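PDB 4OA3: protein BA42, which binds calcium ions and consists of a stand-alone TPM domain, its biological role being as yet unknown. Local coordinates for residues V88-T97 / K120-F129. Residues are numbered along the deposited sequence; the frame is centred on the assembly and turned at random.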
ATOM      1  N   VAL A  88      -4.844   1.901 -16.755  1.00 23.13           N
ATOM      2  CA  VAL A  88      -3.700   1.484 -17.595  1.00 21.47           C
ATOM      3  C   VAL A  88      -3.095   0.112 -17.362  1.00 26.44           C
ATOM      4  O   VAL A  88      -2.460  -0.414 -18.271  1.00 26.43           O
ATOM      5  CB  VAL A  88      -2.597   2.569 -17.595  1.00 25.23           C
ATOM      6  CG1 VAL A  88      -3.146   3.898 -18.083  1.00 25.66           C
ATOM      7  CG2 VAL A  88      -1.910   2.710 -16.221  1.00 24.41           C
ATOM      8  N   VAL A  89      -3.199  -0.440 -16.164  1.00 22.39           N
ATOM      9  CA  VAL A  89      -2.570  -1.704 -15.843  1.00 21.39           C
ATOM     10  C   VAL A  89      -3.379  -2.903 -16.292  1.00 30.51           C
ATOM     11  O   VAL A  89      -4.595  -2.812 -16.434  1.00 30.58           O
ATOM     12  CB  VAL A  89      -2.186  -1.809 -14.344  1.00 23.09           C
ATOM     13  CG1 VAL A  89      -1.329  -0.623 -13.907  1.00 21.75           C
ATOM     14  CG2 VAL A  89      -3.398  -2.006 -13.440  1.00 23.42           C
ATOM     15  N   SER A  90      -2.708  -4.043 -16.433  1.00 30.52           N
ATOM     16  CA  SER A  90      -3.379  -5.278 -16.818  1.00 32.24           C
ATOM     17  C   SER A  90      -3.971  -5.968 -15.590  1.00 36.61           C
ATOM     18  O   SER A  90      -3.772  -5.525 -14.449  1.00 33.75           O
ATOM     19  CB  SER A  90      -2.436  -6.180 -17.616  1.00 38.96           C
ATOM     20  OG  SER A  90      -1.253  -6.515 -16.911  1.00 54.06           O
ATOM     21  N   ASP A  91      -4.695  -7.061 -15.819  1.00 35.20           N
ATOM     22  CA  ASP A  91      -5.423  -7.790 -14.775  1.00 34.79           C
ATOM     23  C   ASP A  91      -4.526  -8.454 -13.718  1.00 36.38           C
ATOM     24  O   ASP A  91      -4.969  -8.652 -12.588  1.00 38.30           O
ATOM     25  CB  ASP A  91      -6.368  -8.852 -15.404  1.00 37.84           C
ATOM     26  CG  ASP A  91      -7.033  -8.471 -16.724  1.00 54.70           C
ATOM     27  OD1 ASP A  91      -7.032  -7.260 -17.070  1.00 55.76           O
ATOM     28  OD2 ASP A  91      -7.496  -9.391 -17.440  1.00 63.02           O
ATOM     29  N   ASP A  92      -3.273  -8.771 -14.067  1.00 31.64           N
ATOM     30  CA  ASP A  92      -2.321  -9.406 -13.157  1.00 29.68           C
ATOM     31  C   ASP A  92      -1.397  -8.383 -12.440  1.00 28.62           C
ATOM     32  O   ASP A  92      -0.463  -8.799 -11.772  1.00 26.06           O
ATOM     33  CB  ASP A  92      -1.454 -10.423 -13.948  1.00 32.25           C
ATOM     34  CG  ASP A  92      -0.450  -9.836 -14.938  1.00 47.76           C
ATOM     35  OD1 ASP A  92      -0.569  -8.635 -15.273  1.00 49.94           O
ATOM     36  OD2 ASP A  92       0.456 -10.583 -15.378  1.00 53.58           O
ATOM     37  N   PHE A  93      -1.643  -7.075 -12.588  1.00 23.62           N
ATOM     38  CA  PHE A  93      -0.766  -6.023 -12.074  1.00 20.99           C
ATOM     39  C   PHE A  93      -0.307  -6.175 -10.644  1.00 22.37           C
ATOM     40  O   PHE A  93       0.890  -6.031 -10.369  1.00 20.93           O
ATOM     41  CB  PHE A  93      -1.435  -4.673 -12.270  1.00 21.16           C
ATOM     42  CG  PHE A  93      -0.538  -3.515 -11.895  1.00 19.81           C
ATOM     43  CD1 PHE A  93       0.609  -3.236 -12.625  1.00 22.00           C
ATOM     44  CD2 PHE A  93      -0.797  -2.754 -10.756  1.00 20.89           C
ATOM     45  CE1 PHE A  93       1.473  -2.206 -12.237  1.00 21.97           C
ATOM     46  CE2 PHE A  93       0.042  -1.706 -10.400  1.00 21.93           C
ATOM     47  CZ  PHE A  93       1.186  -1.454 -11.122  1.00 20.58           C
ATOM     48  N   TRP A  94      -1.238  -6.468  -9.732  1.00 18.81           N
ATOM     49  CA  TRP A  94      -0.894  -6.572  -8.316  1.00 18.19           C
ATOM     50  C   TRP A  94      -0.476  -7.948  -7.845  1.00 19.87           C
ATOM     51  O   TRP A  94      -0.201  -8.109  -6.665  1.00 18.48           O
ATOM     52  CB  TRP A  94      -2.056  -6.073  -7.439  1.00 16.88           C
ATOM     53  CG  TRP A  94      -2.347  -4.610  -7.550  1.00 17.86           C
ATOM     54  CD1 TRP A  94      -3.515  -4.030  -7.941  1.00 20.13           C
ATOM     55  CD2 TRP A  94      -1.437  -3.536  -7.278  1.00 17.95           C
ATOM     56  NE1 TRP A  94      -3.416  -2.660  -7.850  1.00 18.84           N
ATOM     57  CE2 TRP A  94      -2.153  -2.334  -7.430  1.00 19.09           C
ATOM     58  CE3 TRP A  94      -0.095  -3.479  -6.878  1.00 18.42           C
ATOM     59  CZ2 TRP A  94      -1.566  -1.090  -7.220  1.00 18.16           C
ATOM     60  CZ3 TRP A  94       0.466  -2.245  -6.611  1.00 18.22           C
ATOM     61  CH2 TRP A  94      -0.248  -1.074  -6.821  1.00 18.67           C
ATOM     62  N   ASP A  95      -0.364  -8.954  -8.754  1.00 20.60           N
ATOM     63  CA  ASP A  95      -0.075 -10.293  -8.299  1.00 20.40           C
ATOM     64  C   ASP A  95       1.249 -10.457  -7.575  1.00 20.07           C
ATOM     65  O   ASP A  95       1.275 -11.115  -6.549  1.00 21.30           O
ATOM     66  CB  ASP A  95      -0.159 -11.313  -9.456  1.00 23.70           C
ATOM     67  CG  ASP A  95      -1.541 -11.523 -10.053  1.00 32.84           C
ATOM     68  OD1 ASP A  95      -2.510 -10.897  -9.562  1.00 31.33           O
ATOM     69  OD2 ASP A  95      -1.653 -12.310 -11.025  1.00 39.92           O
ATOM     70  N   THR A  96       2.322  -9.872  -8.089  1.00 20.06           N
ATOM     71  CA  THR A  96       3.617  -9.989  -7.431  1.00 20.51           C
ATOM     72  C   THR A  96       3.626  -9.300  -6.067  1.00 20.60           C
ATOM     73  O   THR A  96       4.272  -9.795  -5.142  1.00 19.70           O
ATOM     74  CB  THR A  96       4.758  -9.514  -8.329  1.00 24.88           C
ATOM     75  OG1 THR A  96       4.642  -8.149  -8.713  1.00 28.68           O
ATOM     76  CG2 THR A  96       4.913 -10.372  -9.573  1.00 25.34           C
ATOM     77  N   THR A  97       2.875  -8.185  -5.912  1.00 18.00           N
ATOM     78  CA  THR A  97       2.789  -7.479  -4.628  1.00 17.16           C
ATOM     79  C   THR A  97       2.046  -8.340  -3.615  1.00 15.98           C
ATOM     80  O   THR A  97       2.512  -8.547  -2.508  1.00 16.59           O
ATOM     81  CB  THR A  97       2.124  -6.126  -4.849  1.00 18.40           C
ATOM     82  OG1 THR A  97       2.923  -5.322  -5.751  1.00 19.34           O
ATOM     83  CG2 THR A  97       1.936  -5.339  -3.545  1.00 15.54           C
ATOM     84  N   LYS A 120       7.734  -4.163  -3.820  1.00 15.67           N
ATOM     85  CA  LYS A 120       7.192  -4.720  -5.064  1.00 15.58           C
ATOM     86  C   LYS A 120       6.227  -3.743  -5.729  1.00 17.20           C
ATOM     87  O   LYS A 120       6.215  -3.582  -6.954  1.00 17.89           O
ATOM     88  CB  LYS A 120       6.500  -6.059  -4.792  1.00 18.60           C
ATOM     89  CG  LYS A 120       7.498  -7.176  -4.612  1.00 30.54           C
ATOM     90  CD  LYS A 120       7.923  -7.797  -5.956  1.00 45.05           C
ATOM     91  CE  LYS A 120       9.079  -8.771  -5.826  1.00 58.19           C
ATOM     92  NZ  LYS A 120       8.699 -10.015  -5.105  1.00 74.98           N
ATOM     93  N   ALA A 121       5.376  -3.087  -4.914  1.00 15.41           N
ATOM     94  CA  ALA A 121       4.434  -2.120  -5.434  1.00 15.13           C
ATOM     95  C   ALA A 121       5.134  -0.927  -6.091  1.00 16.08           C
ATOM     96  O   ALA A 121       4.685  -0.429  -7.118  1.00 15.92           O
ATOM     97  CB  ALA A 121       3.485  -1.663  -4.323  1.00 15.04           C
ATOM     98  N   GLY A 122       6.221  -0.407  -5.484  1.00 15.12           N
ATOM     99  CA  GLY A 122       6.945   0.697  -6.096  1.00 15.48           C
ATOM    100  C   GLY A 122       7.530   0.333  -7.455  1.00 16.78           C
ATOM    101  O   GLY A 122       7.454   1.113  -8.405  1.00 16.37           O
ATOM    102  N   MET A 123       8.044  -0.883  -7.560  1.00 17.00           N
ATOM    103  CA  MET A 123       8.624  -1.409  -8.817  1.00 19.97           C
ATOM    104  C   MET A 123       7.515  -1.650  -9.855  1.00 21.43           C
ATOM    105  O   MET A 123       7.708  -1.365 -11.036  1.00 19.53           O
ATOM    106  CB  MET A 123       9.357  -2.740  -8.577  1.00 23.71           C
ATOM    107  CG  MET A 123      10.454  -2.723  -7.544  1.00 30.53           C
ATOM    108  SD  MET A 123      12.081  -2.493  -8.238  1.00 38.67           S
ATOM    109  CE  MET A 123      12.005  -0.709  -8.476  1.00 35.20           C
ATOM    110  N   ALA A 124       6.345  -2.138  -9.426  1.00 16.42           N
ATOM    111  CA  ALA A 124       5.217  -2.318 -10.357  1.00 16.15           C
ATOM    112  C   ALA A 124       4.702  -0.992 -10.858  1.00 19.30           C
ATOM    113  O   ALA A 124       4.490  -0.792 -12.052  1.00 18.71           O
ATOM    114  CB  ALA A 124       4.088  -3.058  -9.661  1.00 18.02           C
ATOM    115  N   LEU A 125       4.499  -0.044  -9.946  1.00 15.44           N
ATOM    116  CA  LEU A 125       4.029   1.285 -10.321  1.00 16.79           C
ATOM    117  C   LEU A 125       5.013   2.007 -11.208  1.00 18.19           C
ATOM    118  O   LEU A 125       4.588   2.759 -12.091  1.00 18.14           O
ATOM    119  CB  LEU A 125       3.748   2.120  -9.072  1.00 16.57           C
ATOM    120  CG  LEU A 125       2.517   1.657  -8.291  1.00 18.76           C
ATOM    121  CD1 LEU A 125       2.546   2.270  -6.884  1.00 18.72           C
ATOM    122  CD2 LEU A 125       1.228   2.019  -9.020  1.00 20.48           C
ATOM    123  N   ALA A 126       6.317   1.768 -10.997  1.00 16.90           N
ATOM    124  CA  ALA A 126       7.364   2.424 -11.800  1.00 16.94           C
ATOM    125  C   ALA A 126       7.217   2.131 -13.290  1.00 20.56           C
ATOM    126  O   ALA A 126       7.571   2.982 -14.105  1.00 21.00           O
ATOM    127  CB  ALA A 126       8.737   1.979 -11.331  1.00 17.35           C
ATOM    128  N   LYS A 127       6.649   0.980 -13.625  1.00 18.68           N
ATOM    129  CA  LYS A 127       6.459   0.584 -15.013  1.00 18.06           C
ATOM    130  C   LYS A 127       5.576   1.554 -15.745  1.00 24.65           C
ATOM    131  O   LYS A 127       5.838   1.894 -16.895  1.00 25.72           O
ATOM    132  CB  LYS A 127       5.902  -0.838 -15.091  1.00 19.44           C
ATOM    133  CG  LYS A 127       5.619  -1.304 -16.497  1.00 25.79           C
ATOM    134  CD  LYS A 127       5.522  -2.793 -16.561  1.00 25.69           C
ATOM    135  CE  LYS A 127       4.962  -3.192 -17.915  1.00 30.42           C
ATOM    136  NZ  LYS A 127       5.111  -4.657 -18.137  1.00 31.28           N
ATOM    137  N   TYR A 128       4.504   2.010 -15.079  1.00 21.13           N
ATOM    138  CA  TYR A 128       3.529   2.923 -15.653  1.00 19.84           C
ATOM    139  C   TYR A 128       3.635   4.375 -15.203  1.00 22.47           C
ATOM    140  O   TYR A 128       3.087   5.258 -15.861  1.00 23.59           O
ATOM    141  CB  TYR A 128       2.128   2.412 -15.283  1.00 20.49           C
ATOM    142  CG  TYR A 128       1.844   1.046 -15.870  1.00 20.57           C
ATOM    143  CD1 TYR A 128       1.275   0.917 -17.128  1.00 22.56           C
ATOM    144  CD2 TYR A 128       2.104  -0.111 -15.151  1.00 21.87           C
ATOM    145  CE1 TYR A 128       1.060  -0.334 -17.696  1.00 24.38           C
ATOM    146  CE2 TYR A 128       1.895  -1.374 -15.708  1.00 23.98           C
ATOM    147  CZ  TYR A 128       1.322  -1.478 -16.964  1.00 28.66           C
ATOM    148  OH  TYR A 128       1.096  -2.703 -17.549  1.00 32.42           O
ATOM    149  N   PHE A 129       4.308   4.630 -14.081  1.00 19.04           N
ATOM    150  CA  PHE A 129       4.365   5.942 -13.445  1.00 18.07           C
ATOM    151  C   PHE A 129       5.783   6.205 -13.007  1.00 20.89           C
ATOM    152  O   PHE A 129       6.143   6.074 -11.827  1.00 18.94           O
ATOM    153  CB  PHE A 129       3.402   5.980 -12.230  1.00 17.57           C
ATOM    154  CG  PHE A 129       1.967   5.799 -12.629  1.00 17.31           C
ATOM    155  CD1 PHE A 129       1.280   6.817 -13.270  1.00 19.25           C
ATOM    156  CD2 PHE A 129       1.319   4.594 -12.419  1.00 17.55           C
ATOM    157  CE1 PHE A 129      -0.021   6.618 -13.724  1.00 20.36           C
ATOM    158  CE2 PHE A 129       0.004   4.406 -12.847  1.00 19.64           C
ATOM    159  CZ  PHE A 129      -0.639   5.402 -13.520  1.00 18.98           C
TER
HETATM  160  O   HOH W   1      -1.672  -2.970 -19.338  1.00 45.24           O
HETATM  161  O   HOH W   2       0.102  -4.551 -16.037  1.00 36.74           O
HETATM  162  O   HOH W   3       6.189 -11.744  -5.563  1.00 28.02           O
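Tyr128 OH meets the backbone of residues 88-97 through two waters. Water 2 lies 2.6 Å from Tyr128 OH and accepts the N-H of Ser90, while water 1 donates to Val88 O and reaches the same hydroxyl only by a weak bond of 3.3 Å. Polar bridging across this contact is thus by water; at the other end, water 3 joins Thr96 O to Lys120 NZ. The Tyr128 ring takes Val89 CG1 over one face, a CH-pi contact with the methyl 3.9 Å from the ring centroid and 19° off the normal. The same methyl sits above the centre of the Phe93 ring, wedged between two rings whose planes meet obliquely at 75°. With CG anti to the backbone N (chi1 -174°), Phe93 turns its ring toward the helix: its CE1 edge lies near Ala124 O at 3.3 Å, and CZ packs on Ala124 CB at 3.6 Å. A leucine in place of Tyr128 would probably leave both waters without their shared hydroxyl and strip Val89 CG1 of one of the two aromatic faces it lies against. Phe93 CD2 stands over one face of Trp94, whose CZ3 edge abuts Ala121 CB at 3.8 Å and whose CH2 approaches Leu125 CD2. The two overlapping type I turns (Ser90-Phe93, Asp92-Asp95) that lead into helix 95-105 thereby set Phe93 and Trp94 against helix 110-128, with Ile85 of helix 83-86 touching Phe93, Leu125 and Phe129, and strands 65-71 and 76-81 meeting Trp94 through Val66 and Ile79.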